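Local coordinates for putative sugar ABC transporter, substrate-binding protein (Clostridium phytofermentans, PDB 4WZZ), which probably serves as the solute-binding component of a sugar ABC transporter and here holds alpha-L-rhamnopyranose in its ligand pocket, at residues Y51-T56 with A309-V314; A124-L129 with A145-S150. All coordinates share one frame; numbering follows the deposited sequence.

Contact 1: Y51-T56 with A309-V314; sequences YATTAT and ASISLV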
loop_
_atom_site.group_PDB
_atom_site.type_symbol
_atom_site.label_atom_id
_atom_site.label_comp_id
_atom_site.label_asym_id
_atom_site.label_seq_id
_atom_site.Cartn_x
_atom_site.Cartn_y
_atom_site.Cartn_z
ATOM N N TYR A 51 1.886 -26.630 2.246
ATOM C CA TYR A 51 1.038 -25.614 1.601
ATOM C C TYR A 51 0.108 -26.132 0.508
ATOM O O TYR A 51 -0.586 -25.349 -0.148
ATOM C CB TYR A 51 1.887 -24.458 1.057
ATOM C CG TYR A 51 2.363 -23.588 2.187
ATOM C CD1 TYR A 51 1.553 -22.584 2.704
ATOM C CD2 TYR A 51 3.589 -23.819 2.791
ATOM C CE1 TYR A 51 1.968 -21.815 3.776
ATOM C CE2 TYR A 51 4.014 -23.050 3.860
ATOM C CZ TYR A 51 3.203 -22.047 4.340
ATOM O OH TYR A 51 3.639 -21.294 5.410
ATOM N N ALA A 52 0.079 -27.440 0.294
ATOM C CA ALA A 52 -0.842 -27.990 -0.698
ATOM C C ALA A 52 -2.264 -27.584 -0.325
ATOM O O ALA A 52 -2.636 -27.609 0.850
ATOM C CB ALA A 52 -0.711 -29.501 -0.769
ATOM N N THR A 53 -3.058 -27.196 -1.318
ATOM C CA THR A 53 -4.424 -26.762 -1.053
ATOM C C THR A 53 -5.248 -27.088 -2.275
ATOM O O THR A 53 -4.715 -27.157 -3.389
ATOM C CB THR A 53 -4.495 -25.231 -0.744
ATOM O OG1 THR A 53 -5.836 -24.846 -0.400
ATOM C CG2 THR A 53 -4.023 -24.415 -1.921
ATOM N N THR A 54 -6.534 -27.326 -2.084
ATOM C CA THR A 54 -7.440 -27.395 -3.230
ATOM C C THR A 54 -8.570 -26.379 -3.109
ATOM O O THR A 54 -9.560 -26.450 -3.833
ATOM C CB THR A 54 -8.039 -28.801 -3.402
ATOM O OG1 THR A 54 -8.828 -29.123 -2.255
ATOM C CG2 THR A 54 -6.924 -29.848 -3.568
ATOM N N ALA A 55 -8.385 -25.396 -2.235
ATOM C CA ALA A 55 -9.439 -24.448 -1.935
ATOM C C ALA A 55 -9.467 -23.310 -2.947
ATOM O O ALA A 55 -8.582 -23.190 -3.800
ATOM C CB ALA A 55 -9.253 -23.898 -0.529
ATOM N N THR A 56 -10.492 -22.474 -2.829
ATOM C CA THR A 56 -10.677 -21.346 -3.729
ATOM C C THR A 56 -10.508 -20.033 -2.961
ATOM O O THR A 56 -11.126 -19.823 -1.925
ATOM C CB THR A 56 -12.053 -21.414 -4.375
ATOM O OG1 THR A 56 -12.133 -22.602 -5.189
ATOM C CG2 THR A 56 -12.300 -20.183 -5.259
ATOM N N ALA A 309 -0.251 -17.002 3.789
ATOM C CA ALA A 309 -0.998 -16.835 5.028
ATOM C C ALA A 309 -2.447 -17.282 4.848
ATOM O O ALA A 309 -3.037 -17.901 5.746
ATOM C CB ALA A 309 -0.930 -15.379 5.515
ATOM N N SER A 310 -3.011 -17.008 3.672
ATOM C CA SER A 310 -4.357 -17.455 3.355
ATOM C C SER A 310 -4.443 -18.986 3.387
ATOM O O SER A 310 -5.368 -19.562 3.953
ATOM C CB SER A 310 -4.751 -16.987 1.954
ATOM O OG SER A 310 -4.808 -15.573 1.905
ATOM N N ILE A 311 -3.484 -19.642 2.743
ATOM C CA ILE A 311 -3.457 -21.104 2.725
ATOM C C ILE A 311 -3.307 -21.627 4.140
ATOM O O ILE A 311 -3.901 -22.648 4.491
ATOM C CB ILE A 311 -2.322 -21.644 1.857
ATOM C CG1 ILE A 311 -2.564 -21.264 0.389
ATOM C CG2 ILE A 311 -2.241 -23.180 1.969
ATOM C CD1 ILE A 311 -1.376 -21.497 -0.517
ATOM N N SER A 312 -2.524 -20.919 4.957
ATOM C CA SER A 312 -2.280 -21.349 6.335
ATOM C C SER A 312 -3.544 -21.266 7.186
ATOM O O SER A 312 -3.803 -22.150 8.002
ATOM C CB SER A 312 -1.148 -20.542 6.957
ATOM O OG SER A 312 0.071 -20.825 6.295
ATOM N N LEU A 313 -4.333 -20.210 6.986
ATOM C CA LEU A 313 -5.664 -20.113 7.584
ATOM C C LEU A 313 -6.601 -21.238 7.141
ATOM O O LEU A 313 -7.300 -21.832 7.972
ATOM C CB LEU A 313 -6.313 -18.771 7.247
ATOM C CG LEU A 313 -5.759 -17.514 7.918
ATOM C CD1 LEU A 313 -6.376 -16.275 7.285
ATOM C CD2 LEU A 313 -5.990 -17.508 9.432
ATOM N N VAL A 314 -6.632 -21.527 5.841
ATOM C CA VAL A 314 -7.528 -22.561 5.330
ATOM C C VAL A 314 -7.118 -23.948 5.833
ATOM O O VAL A 314 -7.975 -24.788 6.134
ATOM C CB VAL A 314 -7.574 -22.560 3.777
ATOM C CG1 VAL A 314 -8.291 -23.818 3.237
ATOM C CG2 VAL A 314 -8.244 -21.287 3.256
#

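Contact 2: A124-L129 with A145-S150; sequences ALEPAL and ATNANS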
loop_
_atom_site.group_PDB
_atom_site.type_symbol
_atom_site.label_atom_id
_atom_site.label_comp_id
_atom_site.label_asym_id
_atom_site.label_seq_id
_atom_site.Cartn_x
_atom_site.Cartn_y
_atom_site.Cartn_z
ATOM N N ALA A 124 -16.543 0.219 6.695
ATOM C CA ALA A 124 -17.728 0.052 5.856
ATOM C C ALA A 124 -17.887 -1.365 5.325
ATOM O O ALA A 124 -18.994 -1.783 4.980
ATOM C CB ALA A 124 -17.694 1.052 4.702
ATOM N N LEU A 125 -16.792 -2.113 5.271
ATOM C CA LEU A 125 -16.840 -3.470 4.735
ATOM C C LEU A 125 -17.267 -4.500 5.777
ATOM O O LEU A 125 -17.413 -5.685 5.461
ATOM C CB LEU A 125 -15.466 -3.852 4.185
ATOM C CG LEU A 125 -14.804 -2.841 3.254
ATOM C CD1 LEU A 125 -13.442 -3.376 2.866
ATOM C CD2 LEU A 125 -15.670 -2.604 2.023
ATOM N N GLU A 126 -17.460 -4.057 7.020
ATOM C CA GLU A 126 -17.595 -4.993 8.123
ATOM C C GLU A 126 -18.847 -5.869 7.976
ATOM O O GLU A 126 -18.785 -7.072 8.221
ATOM C CB GLU A 126 -17.572 -4.285 9.486
ATOM C CG GLU A 126 -17.821 -5.258 10.653
ATOM C CD GLU A 126 -17.497 -4.695 12.029
ATOM O OE1 GLU A 126 -16.975 -3.561 12.146
ATOM O OE2 GLU A 126 -17.769 -5.419 13.007
ATOM N N PRO A 127 -19.985 -5.279 7.592
ATOM C CA PRO A 127 -21.147 -6.172 7.459
ATOM C C PRO A 127 -20.964 -7.268 6.403
ATOM O O PRO A 127 -21.294 -8.426 6.673
ATOM C CB PRO A 127 -22.272 -5.219 7.053
ATOM C CG PRO A 127 -21.873 -3.909 7.624
ATOM C CD PRO A 127 -20.374 -3.859 7.536
ATOM N N ALA A 128 -20.446 -6.922 5.229
ATOM C CA ALA A 128 -20.297 -7.919 4.177
ATOM C C ALA A 128 -19.265 -8.976 4.566
ATOM O O ALA A 128 -19.457 -10.173 4.306
ATOM C CB ALA A 128 -19.928 -7.260 2.871
ATOM N N LEU A 129 -18.176 -8.536 5.201
ATOM C CA LEU A 129 -17.115 -9.451 5.590
ATOM C C LEU A 129 -17.545 -10.328 6.753
ATOM O O LEU A 129 -17.123 -11.485 6.867
ATOM C CB LEU A 129 -15.836 -8.689 5.932
ATOM C CG LEU A 129 -15.197 -7.994 4.727
ATOM C CD1 LEU A 129 -13.968 -7.195 5.174
ATOM C CD2 LEU A 129 -14.842 -9.016 3.629
ATOM N N ALA A 145 -5.757 -2.190 5.586
ATOM C CA ALA A 145 -6.445 -3.042 6.561
ATOM C C ALA A 145 -7.946 -2.770 6.665
ATOM O O ALA A 145 -8.384 -1.615 6.710
ATOM C CB ALA A 145 -5.795 -2.882 7.940
ATOM N N THR A 146 -8.726 -3.848 6.746
ATOM C CA THR A 146 -10.068 -3.760 7.289
ATOM C C THR A 146 -9.880 -3.649 8.788
ATOM O O THR A 146 -8.790 -3.898 9.301
ATOM C CB THR A 146 -10.886 -5.033 7.072
ATOM O OG1 THR A 146 -10.203 -6.133 7.691
ATOM C CG2 THR A 146 -11.062 -5.308 5.595
ATOM N N ASN A 147 -10.936 -3.317 9.505
ATOM C CA ASN A 147 -10.786 -3.229 10.952
ATOM C C ASN A 147 -10.531 -4.605 11.597
ATOM O O ASN A 147 -10.550 -5.621 10.919
ATOM C CB ASN A 147 -11.945 -2.465 11.587
ATOM C CG ASN A 147 -13.268 -3.188 11.515
ATOM O OD1 ASN A 147 -13.344 -4.418 11.541
ATOM N ND2 ASN A 147 -14.331 -2.407 11.428
ATOM N N ALA A 148 -10.256 -4.634 12.901
ATOM C CA ALA A 148 -9.847 -5.879 13.566
ATOM C C ALA A 148 -10.970 -6.911 13.657
ATOM O O ALA A 148 -10.709 -8.114 13.731
ATOM C CB ALA A 148 -9.328 -5.586 14.955
ATOM N N ASN A 149 -12.205 -6.428 13.661
ATOM C CA ASN A 149 -13.387 -7.287 13.747
ATOM C C ASN A 149 -13.779 -7.897 12.411
ATOM O O ASN A 149 -14.676 -8.748 12.350
ATOM C CB ASN A 149 -14.578 -6.491 14.266
ATOM C CG ASN A 149 -14.486 -6.211 15.748
ATOM O OD1 ASN A 149 -13.751 -6.886 16.472
ATOM N ND2 ASN A 149 -15.231 -5.212 16.211
ATOM N N SER A 150 -13.122 -7.452 11.347
ATOM C CA SER A 150 -13.483 -7.834 9.990
ATOM C C SER A 150 -12.479 -8.793 9.355
ATOM O O SER A 150 -12.553 -9.050 8.154
ATOM C CB SER A 150 -13.593 -6.565 9.125
ATOM O OG SER A 150 -14.654 -5.731 9.573
HETATM O O HOH W 1 -16.068 -2.860 14.442
#

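Contact 1: Y51-T56 with A309-V314
In the lobe of this periplasmic binding protein that carries its N-terminal strand 56-60, the chain before that strand runs past the last turns of helix 299-315, and Tyr51, Thr53 and Ala55 pack on Ile311, Ser312 and Val314. Ile311 fills the middle. Its chi1 of -65°, measured to CG1, leaves the other branch anti to the backbone N, and this methyl, CG2 of Ile311, lies 3.5 Å from the carbonyl O of Tyr51 and also approaches CD1 of the Tyr51 ring at 3.9 Å. The longer branch serves the next residue along: CG1 and CD1 of Ile311 approach the methyl CG2 of Thr53, each at 4.2 Å, so the isoleucine is shared between tyrosine and threonine.

Further along the ring, CE1 of Tyr51 stands 3.3 Å from OG of Ser312. That hydroxyl is hydrogen-bonded to the carbonyl O of Tyr308 one turn earlier, while the tyrosine OH bonds to the carbonyl O of Thr327; the two meet as neighbours in packing. The ring of Tyr308 also meets that of Tyr51 edge-to-face.

Segment 51-56 has no regular secondary structure of its own, but an ST turn shapes it. With chi1 at -176°, Thr53 turns OG1 away from its own backbone N, and this OG1 of Thr53 receives the N-H of Ala55 at 3.2 Å in a nearly straight bond (166°). OG1 is also hydrogen-bonded to Tyr57 OH. At the residue that closes the turn, CB of Ala55 meets CG1 of Val314 at 3.9 Å. A polar tie supplements these apolar touches where Asn315, at the end of the helix, hydrogen-bonds through ND2 to the carbonyl O of Ala52. Side chains of Ile311 and Val314 touch Tyr57 in strand 56-60 as well.

Contact 2: A124-L129 with A145-S150
Glu126, in the first turn of helix 126-134, reaches along the loop 145-150 with its side chain extended, CG being anti to the backbone N (chi1 176°). CB of Glu126 starts 3.3 Å from OG of Ser150, and CG of Glu126 stays close to the same hydroxyl at 3.4 Å. Glu126 OE1 accepts a hydrogen bond from ND2 of Asn147 at 3.0 Å; the amide, turned 83° from the carboxylate plane, approaches from above that plane, 41° out of it. A water donates to Glu126 OE1 at 2.6 Å and accepts from Asn149 ND2, bridging the two side chains. Glu126 OE2 instead packs against CB of Asn149, 3.6 Å away.

ND2 of Asn147 also bonds to OD1 of Asp123, and OD1 of Asn147 accepts from Ser150 OG at 2.7 Å. With two carboxylates at ND2 and a hydroxyl at OD1, the amide orientation is probably well defined. Behind this polar edge, CD1 of Leu129 meets CG2 of Thr146 tip to tip at 3.5 Å, tight for two methyls, and Leu125 CD1 touches that methyl from another direction.

Helix 126-134 is the crossover of a beta-alpha-beta unit between adjacent parallel strands 114-117 and 138-142; loop 145-150 follows the second strand. Leu125, its side chain about 12 Å from the bound rhamnose, and Thr146 rest on Ile117 of strand 114-117; Leu125 also packs on Gln100 and Ile101 of helix 97-110.

Overall arrangement
Both contacts belong to the lobe built on the mixed sheet containing strands 56-60, 114-117 and 138-142; their centres are 21 Å apart and they do not touch. Contact 1 lies farther out, its centre about 23 Å from the chain centre against about 18 Å for contact 2, and joins the start of the modelled chain to a helix some 250 residues later. Contact 2 joins elements on either side of strand 138-142. Contact 1 buries Thr53, Ile311 and Ser312 and has no hydrogen bond between its segments; contact 2 buries Leu125, Leu129, Thr146 and Ser150 behind a polar rim with an amide-carboxylate bond and a water bridge. Strand 114-117 touches both, through Cys114 and Ile117 respectively.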